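Local coordinates for possible protein of nuclear scaffold (Encephalitozoon cuniculi, PDB 3KAE) that is the anaphase-promoting complex subunit Cdc27, which homodimerises through its N-terminal tetratricopeptide repeat domain and probably binds other proteins, at the interface of chains A and B. Numbering follows the deposited sequence. Chains: chain A/B, Possible protein of nuclear scaffold.

Contact 1: the interface of chains A and B. Residues chain A 44, 66-67, 70; chain B 14-16.
The phenol oxygen of A:Tyr67 is gripped by an arginine and a water at the interface of chains A and B. B:Arg16 NE donates to A:Tyr67 OH over 2.9 Å. The bond is nearly straight, 167° at the hydrogen, and the oxygen lies close to the guanidinium plane at its edge. Water 1 sits at the edge of the A:Tyr67 ring, 2.5 Å from A:Tyr67 OH. Water 1 also meets the backbone oxygen B:Arg14 O at 2.8 Å, and B:Arg16 NH2 more distantly. The phenol is thus tied to B:Arg16 in the turn and, through the water, to B:Arg14 at the end of helix 5-14 of chain B.

A:Tyr66, next along helix 62-74, reaches the same turn. A:Tyr66 OH donates to B:Tyr15 O over 2.7 Å, in the carbonyl plane and on a lone pair. The B:Tyr15 ring turns its CD2 edge to A:Tyr66, with the planes 77° apart. B:Tyr15 CD2 comes within 3.7 Å of A:Tyr66 CZ.

The B:Arg16 chain bends at chi2 (-61°). B:Arg16 CG packs on A:Leu70 CD1 at 3.8 Å and lies near A:Tyr44 CE2 at 4.0 Å. The aliphatic stem therefore rests on apolar groups while the guanidinium turns to the phenol. The patch fixes the turn after the first helix of one subunit against helix 62-74 of the other and so supports the homodimer.

Contact 2: the interface of chains A and B. Residues chain A 8, 17, 20, 24; chain B 144-146, 177.
A:Lys8 on helix 5-14 reaches across to the B:Ser144–B:Leu146 segment between helices 130-143 and 147-155 of chain B, and buries 60 Å² there. The side-chain amine, A:Lys8 NZ, donates to the backbone oxygen B:Phe145 O over 2.9 Å. The approach is in the carbonyl plane and on a lone pair, with a C=O...N angle of 126°. A bend at chi3 (61°) turns the end of the lysine chain toward this oxygen. A looser salt bridge runs from A:Lys8 NZ to the carboxylate oxygen B:Glu177 OE2 at 4.0 Å. It may add electrostatic hold without fixing the direction of the amine. B:Ser144 OG lies near A:Lys8 NZ, at 3.5 Å.

B:Phe145 buries 34 Å² and contributes both backbone and ring. Its side chain crosses A:Lys8 at about a right angle. The ring rim at B:Phe145 CE1 passes A:Leu24 CD2 on helix 18-28 at 4.2 Å, a loose apolar contact. Within chain B, B:Glu177 CG lies over one face of the ring, toward its rim, and supports it from helix 176-190.

B:Leu146 meets the start of helix 18-28. The methyl B:Leu146 CD2 lies 3.7 Å from A:Asp17 OD2 and also faces the A:Thr20 methyl CG2. The carboxylate of A:Asp17 is held within its own chain: A:Thr20 OG1 donates to A:Asp17 OD2 over 2.6 Å, from above the carboxylate plane and 37° out of it.

Contact 1: the interface of chains A and B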
ATOM      1  N   TYR A  44       0.782   3.754   7.605  1.00 59.04           N
ATOM      2  CA  TYR A  44       0.972   4.469   6.353  1.00 43.10           C
ATOM      3  C   TYR A  44       0.278   3.720   5.209  1.00 41.09           C
ATOM      4  O   TYR A  44      -0.484   4.302   4.441  1.00 33.52           O
ATOM      5  CB  TYR A  44       2.455   4.674   6.027  1.00 55.70           C
ATOM      6  CG  TYR A  44       2.650   5.325   4.670  1.00 50.40           C
ATOM      7  CD1 TYR A  44       2.656   6.711   4.532  1.00 49.83           C
ATOM      8  CD2 TYR A  44       2.765   4.558   3.526  1.00 42.13           C
ATOM      9  CE1 TYR A  44       2.805   7.313   3.293  1.00 60.23           C
ATOM     10  CE2 TYR A  44       2.919   5.154   2.270  1.00 43.72           C
ATOM     11  CZ  TYR A  44       2.938   6.526   2.167  1.00 55.15           C
ATOM     12  OH  TYR A  44       3.083   7.112   0.933  1.00 57.54           O
ATOM     13  N   TYR A  66      12.061   9.200   6.786  1.00 50.30           N
ATOM     14  CA  TYR A  66      11.539   8.970   5.454  1.00 44.26           C
ATOM     15  C   TYR A  66      10.006   8.852   5.432  1.00 53.92           C
ATOM     16  O   TYR A  66       9.330   9.583   4.700  1.00 54.89           O
ATOM     17  CB  TYR A  66      12.207   7.757   4.813  1.00 54.01           C
ATOM     18  CG  TYR A  66      11.830   7.607   3.357  1.00 62.93           C
ATOM     19  CD1 TYR A  66      12.297   8.510   2.387  1.00 52.95           C
ATOM     20  CD2 TYR A  66      11.003   6.574   2.953  1.00 37.06           C
ATOM     21  CE1 TYR A  66      11.929   8.371   1.051  1.00 54.52           C
ATOM     22  CE2 TYR A  66      10.636   6.430   1.647  1.00 61.71           C
ATOM     23  CZ  TYR A  66      11.102   7.320   0.699  1.00 57.64           C
ATOM     24  OH  TYR A  66      10.699   7.124  -0.577  1.00 51.56           O
ATOM     25  N   TYR A  67       9.451   7.945   6.240  1.00 53.45           N
ATOM     26  CA  TYR A  67       7.993   7.796   6.307  1.00 38.60           C
ATOM     27  C   TYR A  67       7.343   9.058   6.844  1.00 45.01           C
ATOM     28  O   TYR A  67       6.219   9.404   6.491  1.00 55.70           O
ATOM     29  CB  TYR A  67       7.598   6.568   7.139  1.00 42.14           C
ATOM     30  CG  TYR A  67       7.570   5.333   6.278  1.00 44.21           C
ATOM     31  CD1 TYR A  67       8.704   4.563   6.110  1.00 43.57           C
ATOM     32  CD2 TYR A  67       6.417   4.970   5.584  1.00 40.63           C
ATOM     33  CE1 TYR A  67       8.690   3.436   5.295  1.00 43.45           C
ATOM     34  CE2 TYR A  67       6.395   3.847   4.751  1.00 31.81           C
ATOM     35  CZ  TYR A  67       7.532   3.086   4.616  1.00 34.81           C
ATOM     36  OH  TYR A  67       7.518   1.962   3.821  1.00 36.04           O
ATOM     37  N   LEU A  70       6.931  11.173   3.889  1.00 40.29           N
ATOM     38  CA  LEU A  70       5.827  10.696   3.069  1.00 35.65           C
ATOM     39  C   LEU A  70       4.492  11.140   3.625  1.00 61.48           C
ATOM     40  O   LEU A  70       3.623  11.593   2.861  1.00 51.73           O
ATOM     41  CB  LEU A  70       5.844   9.182   2.909  1.00 34.32           C
ATOM     42  CG  LEU A  70       7.069   8.511   2.280  1.00 45.25           C
ATOM     43  CD1 LEU A  70       6.867   6.988   2.226  1.00 39.87           C
ATOM     44  CD2 LEU A  70       7.297   9.061   0.901  1.00 42.70           C
TER
ATOM     45  N   ARG B  14       9.464  -0.816  -1.737  1.00 44.98           N
ATOM     46  CA  ARG B  14       9.999  -0.523  -0.416  1.00 35.47           C
ATOM     47  C   ARG B  14      10.124   0.971  -0.149  1.00 48.11           C
ATOM     48  O   ARG B  14       9.988   1.400   0.981  1.00 56.76           O
ATOM     49  CB  ARG B  14      11.327  -1.248  -0.201  1.00 39.51           C
ATOM     50  CG  ARG B  14      12.245  -0.588   0.797  1.00 70.30           C
ATOM     51  CD  ARG B  14      13.278  -1.572   1.323  1.00 78.73           C
ATOM     52  NE  ARG B  14      14.353  -1.840   0.375  1.00 83.36           N
ATOM     53  CZ  ARG B  14      15.596  -1.383   0.508  1.00 88.98           C
ATOM     54  NH1 ARG B  14      15.926  -0.637   1.553  1.00 81.46           N
ATOM     55  NH2 ARG B  14      16.517  -1.680  -0.403  1.00 85.69           N
ATOM     56  N   TYR B  15      10.334   1.780  -1.183  1.00 58.71           N
ATOM     57  CA  TYR B  15      10.416   3.234  -0.977  1.00 34.08           C
ATOM     58  C   TYR B  15       9.097   3.935  -1.275  1.00 30.11           C
ATOM     59  O   TYR B  15       8.981   5.157  -1.171  1.00 34.50           O
ATOM     60  CB  TYR B  15      11.576   3.851  -1.782  1.00 43.80           C
ATOM     61  CG  TYR B  15      12.932   3.637  -1.128  1.00 43.50           C
ATOM     62  CD1 TYR B  15      13.663   2.485  -1.367  1.00 44.50           C
ATOM     63  CD2 TYR B  15      13.468   4.587  -0.255  1.00 44.50           C
ATOM     64  CE1 TYR B  15      14.899   2.280  -0.769  1.00 46.52           C
ATOM     65  CE2 TYR B  15      14.698   4.390   0.360  1.00 46.83           C
ATOM     66  CZ  TYR B  15      15.406   3.232   0.097  1.00 52.68           C
ATOM     67  OH  TYR B  15      16.625   3.026   0.696  1.00 60.82           O
ATOM     68  N   ARG B  16       8.090   3.156  -1.636  1.00 35.66           N
ATOM     69  CA  ARG B  16       6.764   3.697  -1.890  1.00 43.39           C
ATOM     70  C   ARG B  16       6.838   4.623  -3.084  1.00 41.33           C
ATOM     71  O   ARG B  16       5.996   5.508  -3.272  1.00 47.57           O
ATOM     72  CB  ARG B  16       6.172   4.404  -0.648  1.00 37.83           C
ATOM     73  CG  ARG B  16       6.244   3.571   0.644  1.00 39.92           C
ATOM     74  CD  ARG B  16       5.456   2.246   0.549  1.00 30.89           C
ATOM     75  NE  ARG B  16       6.038   1.244   1.425  1.00 42.67           N
ATOM     76  CZ  ARG B  16       5.820  -0.061   1.316  1.00 45.19           C
ATOM     77  NH1 ARG B  16       5.018  -0.512   0.368  1.00 35.05           N
ATOM     78  NH2 ARG B  16       6.410  -0.908   2.152  1.00 45.52           N
TER
HETATM   79  O   HOH W   1       9.156   0.189   3.374  1.00 52.57           O

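Contact 2: the interface of chains A and B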
ATOM      1  N   LYS A   8       2.861 -13.225  11.420  1.00 60.03           N
ATOM      2  CA  LYS A   8       1.447 -12.977  11.195  1.00 62.38           C
ATOM      3  C   LYS A   8       1.203 -11.581  10.625  1.00 42.45           C
ATOM      4  O   LYS A   8       0.309 -11.374   9.806  1.00 40.83           O
ATOM      5  CB  LYS A   8       0.644 -13.158  12.496  1.00 67.77           C
ATOM      6  CG  LYS A   8       0.468 -14.608  12.927  1.00 97.24           C
ATOM      7  CD  LYS A   8      -0.801 -14.797  13.762  1.00109.23           C
ATOM      8  CE  LYS A   8      -2.054 -14.416  12.967  1.00106.55           C
ATOM      9  NZ  LYS A   8      -3.297 -14.462  13.787  1.00 92.74           N
ATOM     10  N   ASP A  17      -4.545  -7.059   4.474  1.00 49.17           N
ATOM     11  CA  ASP A  17      -5.389  -7.007   5.650  1.00 42.34           C
ATOM     12  C   ASP A  17      -4.679  -6.129   6.675  1.00 42.17           C
ATOM     13  O   ASP A  17      -3.953  -6.611   7.546  1.00 32.68           O
ATOM     14  CB  ASP A  17      -5.593  -8.414   6.206  1.00 62.69           C
ATOM     15  CG  ASP A  17      -6.477  -8.435   7.443  1.00 54.40           C
ATOM     16  OD1 ASP A  17      -7.096  -7.388   7.744  1.00 46.25           O
ATOM     17  OD2 ASP A  17      -6.539  -9.499   8.099  1.00 67.89           O
ATOM     18  N   THR A  20      -5.822  -5.956  10.684  1.00 29.37           N
ATOM     19  CA  THR A  20      -5.169  -6.997  11.461  1.00 34.59           C
ATOM     20  C   THR A  20      -3.729  -6.641  11.799  1.00 50.47           C
ATOM     21  O   THR A  20      -3.274  -6.848  12.925  1.00 65.34           O
ATOM     22  CB  THR A  20      -5.224  -8.344  10.735  1.00 26.25           C
ATOM     23  OG1 THR A  20      -6.588  -8.710  10.550  1.00 30.67           O
ATOM     24  CG2 THR A  20      -4.498  -9.443  11.514  1.00 33.05           C
ATOM     25  N   LEU A  24      -2.289  -6.337  15.475  1.00 41.60           N
ATOM     26  CA  LEU A  24      -1.180  -7.175  15.908  1.00 39.47           C
ATOM     27  C   LEU A  24       0.065  -6.349  16.217  1.00 64.21           C
ATOM     28  O   LEU A  24       0.890  -6.721  17.055  1.00 66.42           O
ATOM     29  CB  LEU A  24      -0.865  -8.225  14.860  1.00 40.38           C
ATOM     30  CG  LEU A  24      -1.905  -9.322  14.648  1.00 57.33           C
ATOM     31  CD1 LEU A  24      -1.382 -10.279  13.581  1.00 70.44           C
ATOM     32  CD2 LEU A  24      -2.209 -10.062  15.955  1.00 60.14           C
TER
ATOM     33  N   SER B 144      -7.726 -19.092  12.169  1.00 53.15           N
ATOM     34  CA  SER B 144      -6.728 -18.123  12.572  1.00 55.32           C
ATOM     35  C   SER B 144      -7.344 -16.794  12.964  1.00 61.95           C
ATOM     36  O   SER B 144      -8.384 -16.400  12.426  1.00 67.86           O
ATOM     37  CB  SER B 144      -5.730 -17.922  11.418  1.00 52.29           C
ATOM     38  OG  SER B 144      -4.866 -16.833  11.668  1.00 64.22           O
ATOM     39  N   PHE B 145      -6.693 -16.105  13.902  1.00 44.11           N
ATOM     40  CA  PHE B 145      -7.118 -14.767  14.296  1.00 50.23           C
ATOM     41  C   PHE B 145      -6.934 -13.780  13.141  1.00 49.41           C
ATOM     42  O   PHE B 145      -5.835 -13.610  12.642  1.00 53.24           O
ATOM     43  CB  PHE B 145      -6.322 -14.272  15.519  1.00 62.77           C
ATOM     44  CG  PHE B 145      -6.604 -12.830  15.888  1.00 75.09           C
ATOM     45  CD1 PHE B 145      -6.076 -11.788  15.139  1.00 61.33           C
ATOM     46  CD2 PHE B 145      -7.391 -12.514  16.990  1.00 71.38           C
ATOM     47  CE1 PHE B 145      -6.340 -10.463  15.463  1.00 46.69           C
ATOM     48  CE2 PHE B 145      -7.642 -11.187  17.323  1.00 65.20           C
ATOM     49  CZ  PHE B 145      -7.115 -10.161  16.544  1.00 63.58           C
ATOM     50  N   LEU B 146      -8.022 -13.137  12.737  1.00 49.37           N
ATOM     51  CA  LEU B 146      -7.955 -11.961  11.894  1.00 47.26           C
ATOM     52  C   LEU B 146      -8.907 -10.935  12.488  1.00 56.17           C
ATOM     53  O   LEU B 146      -9.877 -11.295  13.161  1.00 61.43           O
ATOM     54  CB  LEU B 146      -8.336 -12.267  10.436  1.00 41.04           C
ATOM     55  CG  LEU B 146      -7.458 -13.280   9.677  1.00 47.65           C
ATOM     56  CD1 LEU B 146      -7.999 -13.510   8.312  1.00 46.45           C
ATOM     57  CD2 LEU B 146      -5.992 -12.863   9.598  1.00 40.16           C
ATOM     58  N   GLU B 177      -3.442 -12.033  21.412  1.00 77.25           N
ATOM     59  CA  GLU B 177      -4.680 -11.694  20.731  1.00 78.47           C
ATOM     60  C   GLU B 177      -5.806 -12.651  21.122  1.00 71.54           C
ATOM     61  O   GLU B 177      -6.963 -12.251  21.192  1.00 65.12           O
ATOM     62  CB  GLU B 177      -4.486 -11.647  19.206  1.00 74.64           C
ATOM     63  CG  GLU B 177      -4.329 -12.999  18.515  1.00 77.14           C
ATOM     64  CD  GLU B 177      -2.912 -13.539  18.568  1.00 84.29           C
ATOM     65  OE1 GLU B 177      -2.148 -13.172  19.486  1.00 93.35           O
ATOM     66  OE2 GLU B 177      -2.562 -14.344  17.686  1.00 79.96           O
TER

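Contact 1 and contact 2 lie about 23 Å apart, measured between the centres of their C-alpha atoms. They share no residue of the same chain, but both draw on the N-terminal helix 5-14 or the turn after it; only contact 2 adds helix 18-28. Two-fold symmetry repeats each contact with the chains exchanged. In each subunit the turn after helix 5-14 meets helix 62-74 of the partner, while helices 5-14 and 18-28 meet the segment between helices 130-143 and 147-155 and the start of helix 176-190. This reciprocal packing contributes to the homodimer.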